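Local coordinates for protein putative thiosugar synthase (Amycolatopsis orientalis, PDB 4N6F) that probably builds a 2-thiosugar by moving sulphur from a carrier protein onto a sugar phosphate, using a TIM barrel related to thiazole synthase ThiG, at residues 31-35 against 36-40; 65-68 against 69-72; 72-75 against 76-79; 96-99 against 100-103; 216-219 against 220-224. All coordinates share one frame; numbering follows the deposited sequence.

Contact 1 (31-35 against 36-40). With F6R (fructose -6-phosphate), chain F.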
loop_
_atom_site.group_PDB
_atom_site.type_symbol
_atom_site.label_atom_id
_atom_site.label_comp_id
_atom_site.label_asym_id
_atom_site.label_seq_id
_atom_site.Cartn_x
_atom_site.Cartn_y
_atom_site.Cartn_z
ATOM N N GLU A 31 -21.685 10.084 5.084
ATOM C CA GLU A 31 -22.990 10.767 5.088
ATOM C C GLU A 31 -24.202 9.834 5.278
ATOM O O GLU A 31 -25.239 10.280 5.763
ATOM C CB GLU A 31 -23.171 11.710 3.868
ATOM C CG GLU A 31 -23.048 11.098 2.473
ATOM C CD GLU A 31 -21.731 11.462 1.784
ATOM O OE1 GLU A 31 -20.679 10.993 2.259
ATOM O OE2 GLU A 31 -21.745 12.203 0.765
ATOM N N GLN A 32 -24.057 8.551 4.944
ATOM C CA GLN A 32 -25.137 7.571 5.128
ATOM C C GLN A 32 -25.085 6.813 6.462
ATOM O O GLN A 32 -26.019 6.098 6.800
ATOM C CB GLN A 32 -25.134 6.567 3.972
ATOM C CG GLN A 32 -25.454 7.199 2.629
ATOM C CD GLN A 32 -25.785 6.170 1.564
ATOM O OE1 GLN A 32 -25.102 5.148 1.436
ATOM N NE2 GLN A 32 -26.836 6.436 0.786
ATOM N N TYR A 33 -24.008 6.983 7.221
ATOM C CA TYR A 33 -23.834 6.291 8.501
ATOM C C TYR A 33 -24.784 6.924 9.526
ATOM O O TYR A 33 -24.823 8.151 9.639
ATOM C CB TYR A 33 -22.396 6.461 9.018
ATOM C CG TYR A 33 -21.251 5.914 8.168
ATOM C CD1 TYR A 33 -21.386 5.659 6.799
ATOM C CD2 TYR A 33 -20.000 5.698 8.744
ATOM C CE1 TYR A 33 -20.322 5.182 6.048
ATOM C CE2 TYR A 33 -18.933 5.228 8.001
ATOM C CZ TYR A 33 -19.095 4.966 6.653
ATOM O OH TYR A 33 -18.019 4.494 5.929
ATOM N N ASP A 34 -25.542 6.119 10.271
ATOM C CA ASP A 34 -26.386 6.673 11.358
ATOM C C ASP A 34 -25.953 6.235 12.776
ATOM O O ASP A 34 -26.644 6.534 13.757
ATOM C CB ASP A 34 -27.892 6.408 11.108
ATOM C CG ASP A 34 -28.301 4.945 11.308
ATOM O OD1 ASP A 34 -27.429 4.077 11.542
ATOM O OD2 ASP A 34 -29.517 4.662 11.226
ATOM N N SER A 35 -24.803 5.557 12.867
ATOM C CA SER A 35 -24.222 5.120 14.149
ATOM C C SER A 35 -23.092 6.073 14.590
ATOM O O SER A 35 -22.058 6.185 13.915
ATOM C CB SER A 35 -23.695 3.684 14.025
ATOM O OG SER A 35 -22.849 3.329 15.111
ATOM N N VAL A 36 -23.293 6.744 15.724
ATOM C CA VAL A 36 -22.349 7.748 16.225
ATOM C C VAL A 36 -20.996 7.141 16.622
ATOM O O VAL A 36 -19.952 7.675 16.240
ATOM C CB VAL A 36 -22.961 8.578 17.377
ATOM C CG1 VAL A 36 -21.930 9.514 18.001
ATOM C CG2 VAL A 36 -24.139 9.381 16.858
ATOM N N PRO A 37 -21.003 6.026 17.380
ATOM C CA PRO A 37 -19.767 5.284 17.639
ATOM C C PRO A 37 -18.948 4.956 16.389
ATOM O O PRO A 37 -17.736 5.134 16.395
ATOM C CB PRO A 37 -20.269 3.991 18.289
ATOM C CG PRO A 37 -21.485 4.422 19.038
ATOM C CD PRO A 37 -22.116 5.520 18.214
ATOM N N LEU A 38 -19.612 4.477 15.341
ATOM C CA LEU A 38 -18.948 4.145 14.082
ATOM C C LEU A 38 -18.273 5.371 13.459
ATOM O O LEU A 38 -17.118 5.302 13.039
ATOM C CB LEU A 38 -19.945 3.556 13.075
ATOM C CG LEU A 38 -19.402 3.281 11.658
ATOM C CD1 LEU A 38 -18.327 2.200 11.696
ATOM C CD2 LEU A 38 -20.506 2.904 10.686
ATOM N N VAL A 39 -19.006 6.474 13.374
ATOM C CA VAL A 39 -18.470 7.690 12.781
ATOM C C VAL A 39 -17.244 8.129 13.572
ATOM O O VAL A 39 -16.180 8.345 13.002
ATOM C CB VAL A 39 -19.520 8.815 12.719
ATOM C CG1 VAL A 39 -18.885 10.136 12.315
ATOM C CG2 VAL A 39 -20.618 8.462 11.729
ATOM N N ARG A 40 -17.402 8.224 14.890
ATOM C CA ARG A 40 -16.313 8.625 15.781
ATOM C C ARG A 40 -15.067 7.776 15.544
ATOM O O ARG A 40 -13.994 8.299 15.267
ATOM C CB ARG A 40 -16.767 8.500 17.237
ATOM C CG ARG A 40 -15.709 8.804 18.294
ATOM C CD ARG A 40 -16.124 8.198 19.631
ATOM N NE ARG A 40 -16.012 6.736 19.610
ATOM C CZ ARG A 40 -16.812 5.886 20.255
ATOM N NH1 ARG A 40 -16.600 4.580 20.146
ATOM N NH2 ARG A 40 -17.834 6.314 20.986
HETATM C C1 F6R F . -20.204 10.773 -2.102
HETATM C C2 F6R F . -20.123 9.593 -1.174
HETATM C C3 F6R F . -20.329 8.175 -1.646
HETATM C C4 F6R F . -19.060 7.725 -2.372
HETATM C C5 F6R F . -19.013 6.203 -2.535
HETATM C C6 F6R F . -17.591 5.717 -2.734
HETATM O O2 F6R F . -19.824 9.767 0.009
HETATM O O3 F6R F . -21.469 7.996 -2.494
HETATM O O4 F6R F . -19.015 8.331 -3.673
HETATM O O5 F6R F . -19.556 5.538 -1.397
HETATM O O6 F6R F . -17.634 4.328 -3.040
HETATM P P F6R F . -17.320 3.185 -1.973
HETATM O O1P F6R F . -18.565 3.144 -1.138
HETATM O O2P F6R F . -16.099 3.615 -1.208
HETATM O O3P F6R F . -17.050 2.013 -2.873
#
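Ser35 meets Leu38 and Val39 where a loop becomes helix, and the meeting illustrates how a helix start is closed by the residue just before it. Its OG lies anti to the backbone N (chi1 166°), which carries the hydroxyl over the first turn. From there it accepts a weak capping bond from Leu38 N, with OG and N 3.4 Å apart. The carbonyl of Ser35 takes the next amide in its own plane: Val39 N sits 3.1 Å from Ser35 O, and the N-H points at it nearly straight, at 163°.

Tyr33 supplies an apolar lid. One methyl of Leu38 does most of the touching, CD2 coming to 3.4 Å from Tyr33 CD2, and the two side chains cross at about a right angle. Val39 CG2 reaches the stem of the same residue, 3.8 Å from Tyr33 CB. The phenol end points elsewhere: Tyr33 OH is hydrogen-bonded to Asn217. Upstream, Glu31 OE1 stands 2.7 Å from O2 of the bound fructose 6-phosphate. The whole is a serine N-cap on helix 36-46, in the loop that follows strand 26-28 and lines the ligand pocket of this TIM barrel.

Contact 2 (65-68 against 69-72). With CA (calcium ion), chain D.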
loop_
_atom_site.group_PDB
_atom_site.type_symbol
_atom_site.label_atom_id
_atom_site.label_comp_id
_atom_site.label_asym_id
_atom_site.label_seq_id
_atom_site.Cartn_x
_atom_site.Cartn_y
_atom_site.Cartn_z
ATOM N N LEU A 65 -28.251 13.697 16.274
ATOM C CA LEU A 65 -27.072 12.921 15.887
ATOM C C LEU A 65 -25.809 13.783 15.946
ATOM O O LEU A 65 -24.779 13.342 16.456
ATOM C CB LEU A 65 -27.235 12.319 14.485
ATOM C CG LEU A 65 -28.281 11.208 14.307
ATOM C CD1 LEU A 65 -28.386 10.827 12.836
ATOM C CD2 LEU A 65 -27.974 9.972 15.149
ATOM N N LEU A 66 -25.890 15.012 15.443
ATOM C CA LEU A 66 -24.749 15.925 15.512
ATOM C C LEU A 66 -24.334 16.196 16.961
ATOM O O LEU A 66 -23.159 16.065 17.303
ATOM C CB LEU A 66 -25.023 17.249 14.783
ATOM C CG LEU A 66 -23.829 18.216 14.785
ATOM C CD1 LEU A 66 -22.694 17.664 13.922
ATOM C CD2 LEU A 66 -24.224 19.622 14.341
ATOM N N MET A 67 -25.291 16.576 17.804
ATOM C CA MET A 67 -25.004 16.837 19.225
ATOM C C MET A 67 -24.432 15.602 19.923
ATOM O O MET A 67 -23.514 15.718 20.732
ATOM C CB MET A 67 -26.249 17.346 19.969
ATOM C CG MET A 67 -26.583 18.816 19.714
ATOM S SD MET A 67 -25.430 20.029 20.433
ATOM C CE MET A 67 -24.468 20.504 18.991
ATOM N N ASP A 68 -24.957 14.425 19.589
ATOM C CA ASP A 68 -24.380 13.173 20.076
ATOM C C ASP A 68 -22.909 13.026 19.631
ATOM O O ASP A 68 -22.051 12.676 20.435
ATOM C CB ASP A 68 -25.219 11.971 19.597
ATOM C CG ASP A 68 -24.927 10.678 20.374
ATOM O OD1 ASP A 68 -24.067 10.683 21.278
ATOM O OD2 ASP A 68 -25.572 9.642 20.084
ATOM N N LEU A 69 -22.614 13.315 18.365
ATOM C CA LEU A 69 -21.247 13.168 17.848
ATOM C C LEU A 69 -20.294 14.226 18.408
ATOM O O LEU A 69 -19.120 13.945 18.639
ATOM C CB LEU A 69 -21.247 13.232 16.323
ATOM C CG LEU A 69 -19.917 12.963 15.609
ATOM C CD1 LEU A 69 -19.380 11.560 15.893
ATOM C CD2 LEU A 69 -20.106 13.168 14.115
ATOM N N ALA A 70 -20.815 15.427 18.645
ATOM C CA ALA A 70 -19.994 16.586 19.004
ATOM C C ALA A 70 -19.256 16.498 20.345
ATOM O O ALA A 70 -18.244 17.165 20.514
ATOM C CB ALA A 70 -20.838 17.857 18.967
ATOM N N ASP A 71 -19.743 15.703 21.300
ATOM C CA ASP A 71 -19.015 15.546 22.576
ATOM C C ASP A 71 -18.110 14.311 22.600
ATOM O O ASP A 71 -17.528 13.990 23.635
ATOM C CB ASP A 71 -19.968 15.544 23.782
ATOM C CG ASP A 71 -20.850 14.307 23.848
ATOM O OD1 ASP A 71 -20.820 13.470 22.924
ATOM O OD2 ASP A 71 -21.583 14.164 24.844
ATOM N N GLU A 72 -17.999 13.624 21.470
ATOM C CA GLU A 72 -17.110 12.468 21.353
ATOM C C GLU A 72 -15.993 12.649 20.331
ATOM O O GLU A 72 -15.020 11.909 20.360
ATOM C CB GLU A 72 -17.922 11.231 21.008
ATOM C CG GLU A 72 -18.773 10.767 22.167
ATOM C CD GLU A 72 -19.716 9.665 21.773
ATOM O OE1 GLU A 72 -19.217 8.591 21.381
ATOM O OE2 GLU A 72 -20.948 9.875 21.862
HETATM CA CA CA D . -22.385 11.510 22.666
HETATM O O HOH W 1 -21.066 10.915 25.082
HETATM O O HOH W 2 -23.995 12.867 23.682
HETATM O O HOH W 3 -23.392 9.272 23.729
#
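Asp68, Asp71 and Glu72 close round one calcium ion, an example of a helix end turned into a metal site. Asp68 chelates through two atoms: its carboxylate OD1 lies 2.3 Å from the calcium, and its backbone O lies 2.5 Å from the calcium. With CG of Asp71 placed between the backbone N and the carbonyl carbon (chi1 69°), OD1 folds back to the ion, also at 2.5 Å. Glu72 sends an extended chain from further along and binds with OE2 at 2.3 Å. Three waters bring the ligands to seven, and water 2 also donates to Asp71 OD2 over 3.0 Å.

Shared coordination explains why acceptors crowd together: Asp68 OD1 and Glu72 OE2 are 3.3 Å apart, their carboxylate planes turned 57° from each other. The cation probably offsets the mutual repulsion and keeps these acids ionised. The other oxygen of Glu72, OE1, is claimed by a salt bridge to Arg40.

Behind the site the helix keeps its usual bonds, Leu69 N to Leu65 O and Ala70 N to Leu66 O, the latter 2.8 Å long. Leu69 packs on Val36 and Val39 of helix 36-46 and on Phe51 of strand 50-52, while Leu66 meets Phe51 and Leu75. Helix 60-70 is thereby seated in the beta-alpha-beta unit running from strand 50-52 to strand 79-83, with its calcium-binding end at the surface.

Contact 3 (72-75 against 76-79). With CA (calcium ion), chain D.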
loop_
_atom_site.group_PDB
_atom_site.type_symbol
_atom_site.label_atom_id
_atom_site.label_comp_id
_atom_site.label_asym_id
_atom_site.label_seq_id
_atom_site.Cartn_x
_atom_site.Cartn_y
_atom_site.Cartn_z
ATOM N N GLU A 72 -17.999 13.624 21.470
ATOM C CA GLU A 72 -17.110 12.468 21.353
ATOM C C GLU A 72 -15.993 12.649 20.331
ATOM O O GLU A 72 -15.020 11.909 20.360
ATOM C CB GLU A 72 -17.922 11.231 21.008
ATOM C CG GLU A 72 -18.773 10.767 22.167
ATOM C CD GLU A 72 -19.716 9.665 21.773
ATOM O OE1 GLU A 72 -19.217 8.591 21.381
ATOM O OE2 GLU A 72 -20.948 9.875 21.862
ATOM N N LEU A 73 -16.167 13.604 19.420
ATOM C CA LEU A 73 -15.153 13.997 18.449
ATOM C C LEU A 73 -14.956 15.500 18.557
ATOM O O LEU A 73 -15.924 16.214 18.783
ATOM C CB LEU A 73 -15.630 13.701 17.022
ATOM C CG LEU A 73 -15.080 12.515 16.252
ATOM C CD1 LEU A 73 -15.598 12.604 14.826
ATOM C CD2 LEU A 73 -13.562 12.464 16.246
ATOM N N PRO A 74 -13.719 15.986 18.368
ATOM C CA PRO A 74 -13.497 17.429 18.262
ATOM C C PRO A 74 -13.825 17.939 16.857
ATOM O O PRO A 74 -12.933 18.072 16.025
ATOM C CB PRO A 74 -12.000 17.573 18.566
ATOM C CG PRO A 74 -11.395 16.291 18.100
ATOM C CD PRO A 74 -12.447 15.230 18.336
ATOM N N LEU A 75 -15.098 18.220 16.593
ATOM C CA LEU A 75 -15.524 18.616 15.246
ATOM C C LEU A 75 -14.975 19.980 14.814
ATOM O O LEU A 75 -15.020 20.318 13.633
ATOM C CB LEU A 75 -17.045 18.584 15.119
ATOM C CG LEU A 75 -17.699 17.208 15.293
ATOM C CD1 LEU A 75 -19.212 17.339 15.296
ATOM C CD2 LEU A 75 -17.263 16.218 14.219
ATOM N N ASP A 76 -14.439 20.741 15.766
ATOM C CA ASP A 76 -13.734 21.990 15.466
ATOM C C ASP A 76 -12.401 21.764 14.750
ATOM O O ASP A 76 -11.912 22.655 14.076
ATOM C CB ASP A 76 -13.481 22.792 16.753
ATOM C CG ASP A 76 -12.592 22.047 17.747
ATOM O OD1 ASP A 76 -13.097 21.127 18.429
ATOM O OD2 ASP A 76 -11.388 22.371 17.839
ATOM N N ASP A 77 -11.805 20.587 14.914
ATOM C CA ASP A 77 -10.577 20.244 14.197
ATOM C C ASP A 77 -10.832 19.889 12.722
ATOM O O ASP A 77 -9.892 19.712 11.970
ATOM C CB ASP A 77 -9.857 19.072 14.880
ATOM C CG ASP A 77 -9.226 19.453 16.224
ATOM O OD1 ASP A 77 -9.192 20.658 16.569
ATOM O OD2 ASP A 77 -8.756 18.532 16.931
ATOM N N PHE A 78 -12.097 19.785 12.321
ATOM C CA PHE A 78 -12.448 19.320 10.987
ATOM C C PHE A 78 -12.894 20.484 10.124
ATOM O O PHE A 78 -13.498 21.435 10.620
ATOM C CB PHE A 78 -13.583 18.290 11.059
ATOM C CG PHE A 78 -13.178 16.976 11.662
ATOM C CD1 PHE A 78 -12.913 16.867 13.021
ATOM C CD2 PHE A 78 -13.077 15.841 10.877
ATOM C CE1 PHE A 78 -12.546 15.654 13.583
ATOM C CE2 PHE A 78 -12.718 14.623 11.432
ATOM C CZ PHE A 78 -12.444 14.533 12.788
ATOM N N THR A 79 -12.587 20.408 8.833
ATOM C CA THR A 79 -13.257 21.249 7.849
ATOM C C THR A 79 -14.596 20.609 7.515
ATOM O O THR A 79 -14.653 19.425 7.153
ATOM C CB THR A 79 -12.422 21.388 6.567
ATOM O OG1 THR A 79 -11.176 22.008 6.886
ATOM C CG2 THR A 79 -13.150 22.235 5.530
HETATM CA CA CA D . -22.385 11.510 22.666
HETATM O O HOH W 1 -21.066 10.915 25.082
HETATM O O HOH W 2 -23.995 12.867 23.682
HETATM O O HOH W 3 -23.392 9.272 23.729
#
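Pro74 and Phe78 meet through a carbonyl and a ring edge, a small case of how a tight turn is secured by backbone hydrogen bonds and a ring edge. Pro74 O lies in the plane of the Phe78 ring, 3.2 Å from CD1, so the ring offers its polarised C-H rim to the oxygen. The same oxygen accepts from Asp77 N at 3.0 Å, the donor standing above the carbonyl plane. One residue on, Phe78 N bonds to Leu75 O over 3.2 Å, again well out of plane, in keeping with a short 3-10 turn. Leu75 O is also used by Trp80 NE1.

Before the turn, Pro74 is the centre of an inverse gamma turn, closed by a weak bond from Leu75 N to Leu73 O. The side chains of Leu73 and Phe78 cross at about a right angle, Leu73 CD2 being 4.2 Å from Phe78 CZ. Leu43 and Phe51 touch the Phe78 side chain too, and Leu75 packs on Leu66 and Ala70 of helix 60-70.

On the exposed side Asp76 OD2 and Asp77 OD1 come within 3.1 Å. The closeness of these two acceptors may be eased by solvent or by a shared proton, whereas the turn itself rests on backbone bonds.

Contact 4 (96-99 against 100-103)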
loop_
_atom_site.group_PDB
_atom_site.type_symbol
_atom_site.label_atom_id
_atom_site.label_comp_id
_atom_site.label_asym_id
_atom_site.label_seq_id
_atom_site.Cartn_x
_atom_site.Cartn_y
_atom_site.Cartn_z
ATOM N N SER A 96 -30.149 21.428 -3.107
ATOM C CA SER A 96 -29.481 21.031 -1.863
ATOM C C SER A 96 -28.345 21.986 -1.536
ATOM O O SER A 96 -28.205 22.434 -0.396
ATOM C CB SER A 96 -28.923 19.614 -1.965
ATOM O OG SER A 96 -29.973 18.669 -1.974
ATOM N N ALA A 97 -27.545 22.298 -2.554
ATOM C CA ALA A 97 -26.370 23.148 -2.392
ATOM C C ALA A 97 -26.724 24.561 -1.950
ATOM O O ALA A 97 -26.043 25.128 -1.094
ATOM C CB ALA A 97 -25.582 23.194 -3.693
ATOM N N ARG A 98 -27.764 25.141 -2.553
ATOM C CA ARG A 98 -28.211 26.492 -2.174
ATOM C C ARG A 98 -28.747 26.548 -0.743
ATOM O O ARG A 98 -28.473 27.505 -0.019
ATOM C CB ARG A 98 -29.276 27.043 -3.137
ATOM C CG ARG A 98 -28.725 27.794 -4.343
ATOM C CD ARG A 98 -28.966 27.048 -5.644
ATOM N NE ARG A 98 -28.550 27.827 -6.809
ATOM C CZ ARG A 98 -28.957 27.613 -8.061
ATOM N NH1 ARG A 98 -29.819 26.642 -8.342
ATOM N NH2 ARG A 98 -28.503 28.386 -9.044
ATOM N N ILE A 99 -29.510 25.533 -0.343
ATOM C CA ILE A 99 -30.024 25.458 1.033
ATOM C C ILE A 99 -28.874 25.298 2.022
ATOM O O ILE A 99 -28.824 25.990 3.038
ATOM C CB ILE A 99 -31.067 24.322 1.218
ATOM C CG1 ILE A 99 -32.475 24.820 0.847
ATOM C CG2 ILE A 99 -31.096 23.825 2.663
ATOM C CD1 ILE A 99 -32.753 24.928 -0.640
ATOM N N LEU A 100 -27.960 24.382 1.714
ATOM C CA LEU A 100 -26.758 24.171 2.517
ATOM C C LEU A 100 -26.030 25.478 2.841
ATOM O O LEU A 100 -25.630 25.713 3.981
ATOM C CB LEU A 100 -25.804 23.237 1.774
ATOM C CG LEU A 100 -24.367 23.200 2.299
ATOM C CD1 LEU A 100 -24.316 22.420 3.606
ATOM C CD2 LEU A 100 -23.429 22.608 1.258
ATOM N N ARG A 101 -25.835 26.308 1.820
ATOM C CA ARG A 101 -25.145 27.585 1.974
ATOM C C ARG A 101 -25.970 28.566 2.806
ATOM O O ARG A 101 -25.457 29.180 3.732
ATOM C CB ARG A 101 -24.846 28.187 0.594
ATOM C CG ARG A 101 -24.154 29.546 0.614
ATOM C CD ARG A 101 -24.100 30.139 -0.784
ATOM N NE ARG A 101 -25.450 30.300 -1.341
ATOM C CZ ARG A 101 -25.775 30.187 -2.631
ATOM N NH1 ARG A 101 -24.856 29.906 -3.553
ATOM N NH2 ARG A 101 -27.042 30.348 -3.006
ATOM N N ASP A 102 -27.247 28.704 2.467
ATOM C CA ASP A 102 -28.137 29.657 3.143
ATOM C C ASP A 102 -28.434 29.257 4.592
ATOM O O ASP A 102 -28.428 30.102 5.478
ATOM C CB ASP A 102 -29.449 29.812 2.362
ATOM C CG ASP A 102 -29.236 30.343 0.949
ATOM O OD1 ASP A 102 -28.225 31.041 0.705
ATOM O OD2 ASP A 102 -30.083 30.059 0.076
ATOM N N SER A 103 -28.678 27.971 4.826
ATOM C CA SER A 103 -29.025 27.479 6.161
ATOM C C SER A 103 -27.817 27.346 7.095
ATOM O O SER A 103 -27.926 27.631 8.285
ATOM C CB SER A 103 -29.766 26.136 6.069
ATOM O OG SER A 103 -28.902 25.089 5.656
#
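Arg98 and Arg101 meet in a surface contact between successive turns of helix 90-104, in the outer layer of the barrel. Their side chains run side by side and point the same way. The aliphatic part of Arg98 lies against the head of Arg101: Arg98 CG is 3.3 Å from Arg101 NH2, and Arg98 CA sits over one face of the Arg101 guanidinium, towards its rim. Arg98 is bent at its second torsion (chi2 112°), and the two guanidinium planes end 62° apart. The charges are gathered round acids rather than left facing one another, since both arginines form salt bridges to Glu135 and Arg98 has a second one to Glu131. Asp102, the next residue, adds a longer salt bridge, its OD1 at the edge of the Arg101 guanidinium and 3.5 Å from Arg101 NE.

Ser103 supplies a second polar feature. Its hydroxyl turns back between the backbone N and the carbonyl carbon (chi1 70°), letting OG donate to Ile99 O across 2.8 Å. Ser103 N reaches that same oxygen at 2.7 Å, so one carbonyl is gripped twice, by the amide nearly in line with the C=O and by the hydroxyl from above its plane. The amides of Leu100, Arg101 and Asp102 bond regularly to Ser96, Ala97 and Arg98.

Ala97 and Leu100 look inwards, resting on Leu109 of strand 108-111. Charged groups along one flank and apolar residues against the sheet make this a typical amphipathic helix of a beta-alpha barrel, here linking strands 79-83 and 108-111.

Contact 5 (216-219 against 220-224). With F6R (fructose -6-phosphate), chain F.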
loop_
_atom_site.group_PDB
_atom_site.type_symbol
_atom_site.label_atom_id
_atom_site.label_comp_id
_atom_site.label_asym_id
_atom_site.label_seq_id
_atom_site.Cartn_x
_atom_site.Cartn_y
_atom_site.Cartn_z
ATOM N N VAL A 216 -12.937 6.912 0.930
ATOM C CA VAL A 216 -13.392 5.585 1.210
ATOM C C VAL A 216 -14.681 5.600 2.001
ATOM O O VAL A 216 -14.937 6.503 2.730
ATOM C CB VAL A 216 -12.338 4.752 1.925
ATOM C CG1 VAL A 216 -11.082 4.707 1.105
ATOM C CG2 VAL A 216 -12.041 5.283 3.294
ATOM N N ASN A 217 -15.520 4.618 1.738
ATOM C CA ASN A 217 -16.767 4.384 2.425
ATOM C C ASN A 217 -17.074 2.909 2.686
ATOM O O ASN A 217 -16.907 2.443 3.763
ATOM C CB ASN A 217 -17.903 5.032 1.645
ATOM C CG ASN A 217 -19.260 4.782 2.262
ATOM O OD1 ASN A 217 -19.367 4.206 3.291
ATOM N ND2 ASN A 217 -20.277 5.228 1.616
ATOM N N THR A 218 -17.437 2.173 1.655
ATOM C CA THR A 218 -17.830 0.791 1.769
ATOM C C THR A 218 -16.742 -0.129 2.335
ATOM O O THR A 218 -17.037 -1.010 3.059
ATOM C CB THR A 218 -18.321 0.231 0.421
ATOM O OG1 THR A 218 -19.462 0.934 0.008
ATOM C CG2 THR A 218 -18.676 -1.195 0.527
ATOM N N ALA A 219 -15.495 0.083 1.982
ATOM C CA ALA A 219 -14.379 -0.730 2.494
ATOM C C ALA A 219 -14.263 -0.771 4.023
ATOM O O ALA A 219 -13.814 -1.775 4.592
ATOM C CB ALA A 219 -13.066 -0.245 1.911
ATOM N N LEU A 220 -14.620 0.334 4.668
ATOM C CA LEU A 220 -14.637 0.430 6.128
ATOM C C LEU A 220 -15.884 -0.227 6.703
ATOM O O LEU A 220 -15.796 -1.048 7.607
ATOM C CB LEU A 220 -14.591 1.898 6.572
ATOM C CG LEU A 220 -13.408 2.706 6.038
ATOM C CD1 LEU A 220 -13.417 4.123 6.586
ATOM C CD2 LEU A 220 -12.095 2.011 6.376
ATOM N N VAL A 221 -17.039 0.143 6.163
ATOM C CA VAL A 221 -18.328 -0.382 6.621
ATOM C C VAL A 221 -18.384 -1.902 6.551
ATOM O O VAL A 221 -18.966 -2.530 7.431
ATOM C CB VAL A 221 -19.489 0.209 5.792
ATOM C CG1 VAL A 221 -20.809 -0.504 6.073
ATOM C CG2 VAL A 221 -19.634 1.687 6.095
ATOM N N ARG A 222 -17.792 -2.489 5.512
ATOM C CA ARG A 222 -17.908 -3.930 5.274
ATOM C C ARG A 222 -16.706 -4.739 5.714
ATOM O O ARG A 222 -16.670 -5.935 5.471
ATOM C CB ARG A 222 -18.201 -4.235 3.795
ATOM C CG ARG A 222 -19.488 -3.610 3.271
ATOM C CD ARG A 222 -20.398 -4.615 2.573
ATOM N NE ARG A 222 -20.197 -4.707 1.122
ATOM C CZ ARG A 222 -20.946 -4.103 0.189
ATOM N NH1 ARG A 222 -21.970 -3.312 0.518
ATOM N NH2 ARG A 222 -20.660 -4.280 -1.099
ATOM N N ALA A 223 -15.718 -4.115 6.345
ATOM C CA ALA A 223 -14.599 -4.874 6.907
ATOM C C ALA A 223 -15.027 -5.481 8.242
ATOM O O ALA A 223 -15.845 -4.904 8.939
ATOM C CB ALA A 223 -13.374 -3.987 7.098
ATOM N N GLU A 224 -14.466 -6.640 8.588
ATOM C CA GLU A 224 -14.750 -7.284 9.877
ATOM C C GLU A 224 -14.414 -6.340 11.022
ATOM O O GLU A 224 -15.148 -6.272 11.998
ATOM C CB GLU A 224 -13.986 -8.601 10.035
ATOM C CG GLU A 224 -14.575 -9.753 9.231
ATOM C CD GLU A 224 -13.780 -11.051 9.358
ATOM O OE1 GLU A 224 -13.203 -11.314 10.444
ATOM O OE2 GLU A 224 -13.746 -11.818 8.365
HETATM C C1 F6R F . -20.204 10.773 -2.102
HETATM C C2 F6R F . -20.123 9.593 -1.174
HETATM C C3 F6R F . -20.329 8.175 -1.646
HETATM C C4 F6R F . -19.060 7.725 -2.372
HETATM C C5 F6R F . -19.013 6.203 -2.535
HETATM C C6 F6R F . -17.591 5.717 -2.734
HETATM O O2 F6R F . -19.824 9.767 0.009
HETATM O O3 F6R F . -21.469 7.996 -2.494
HETATM O O4 F6R F . -19.015 8.331 -3.673
HETATM O O5 F6R F . -19.556 5.538 -1.397
HETATM O O6 F6R F . -17.634 4.328 -3.040
HETATM P P F6R F . -17.320 3.185 -1.973
HETATM O O1P F6R F . -18.565 3.144 -1.138
HETATM O O2P F6R F . -16.099 3.615 -1.208
HETATM O O3P F6R F . -17.050 2.013 -2.873
#
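Thr218 and Arg222 lie side by side one turn apart, on a short helix that shows how a phosphate is held by a helix start. Polar bonds to the ligand come first. Thr218 OG1 donates to phosphate oxygen O1P of fructose 6-phosphate at 2.6 Å, and Thr218 N joins it on that oxygen at 3.2 Å. Asn217 N gives O2P a weak bond. The carboxamide of Asn217, extended anti to the backbone N (chi1 177°), uses ND2 to reach sugar oxygen O5 over 3.1 Å; with OD1 already engaged by Tyr33, the amide's orientation is probably set.

Among backbone bonds, Arg222 N meets Thr218 O at 3.0 Å, and Asn217 O accepts from Leu220 N and, weakly, from Val221 N.

Van der Waals packing completes the turn. The Thr218 methyl CG2 stands over the centre of the Arg222 guanidinium, 3.7 Å from CZ, and Met249 of the second subunit packs on both residues. Val216 CG2 touches Leu220 CD1 at 3.8 Å, the two side chains crossing at about a right angle, both touched by Met233 of helix 226-245. A short helix after the last strand, its N-terminus directed at phosphate, is the phosphate-binding feature found in many TIM barrels that handle phosphorylated substrates.

Burial and chemistry vary together across these five local contacts. Contact 5 is the buried one, contacts 1 and 3 are partly buried, and contacts 2 and 4 lie at the surface. Contacts 1 and 5 both reach the sugar phosphate and are joined by Tyr33 and Asn217. Contacts 2 and 3 share Glu72 and its calcium, the first on the end of helix 60-70 and the second in the loop after it, and the salt bridge of Arg40 to Glu72 ties both to contact 1. Contact 4 touches none of the others; the nearest centre, that of contact 3, is about 21 Å away. Near the pocket, helix starts and loops present donors and a carboxylate to the ligand; on the outside, carboxylates serve calcium or arginines.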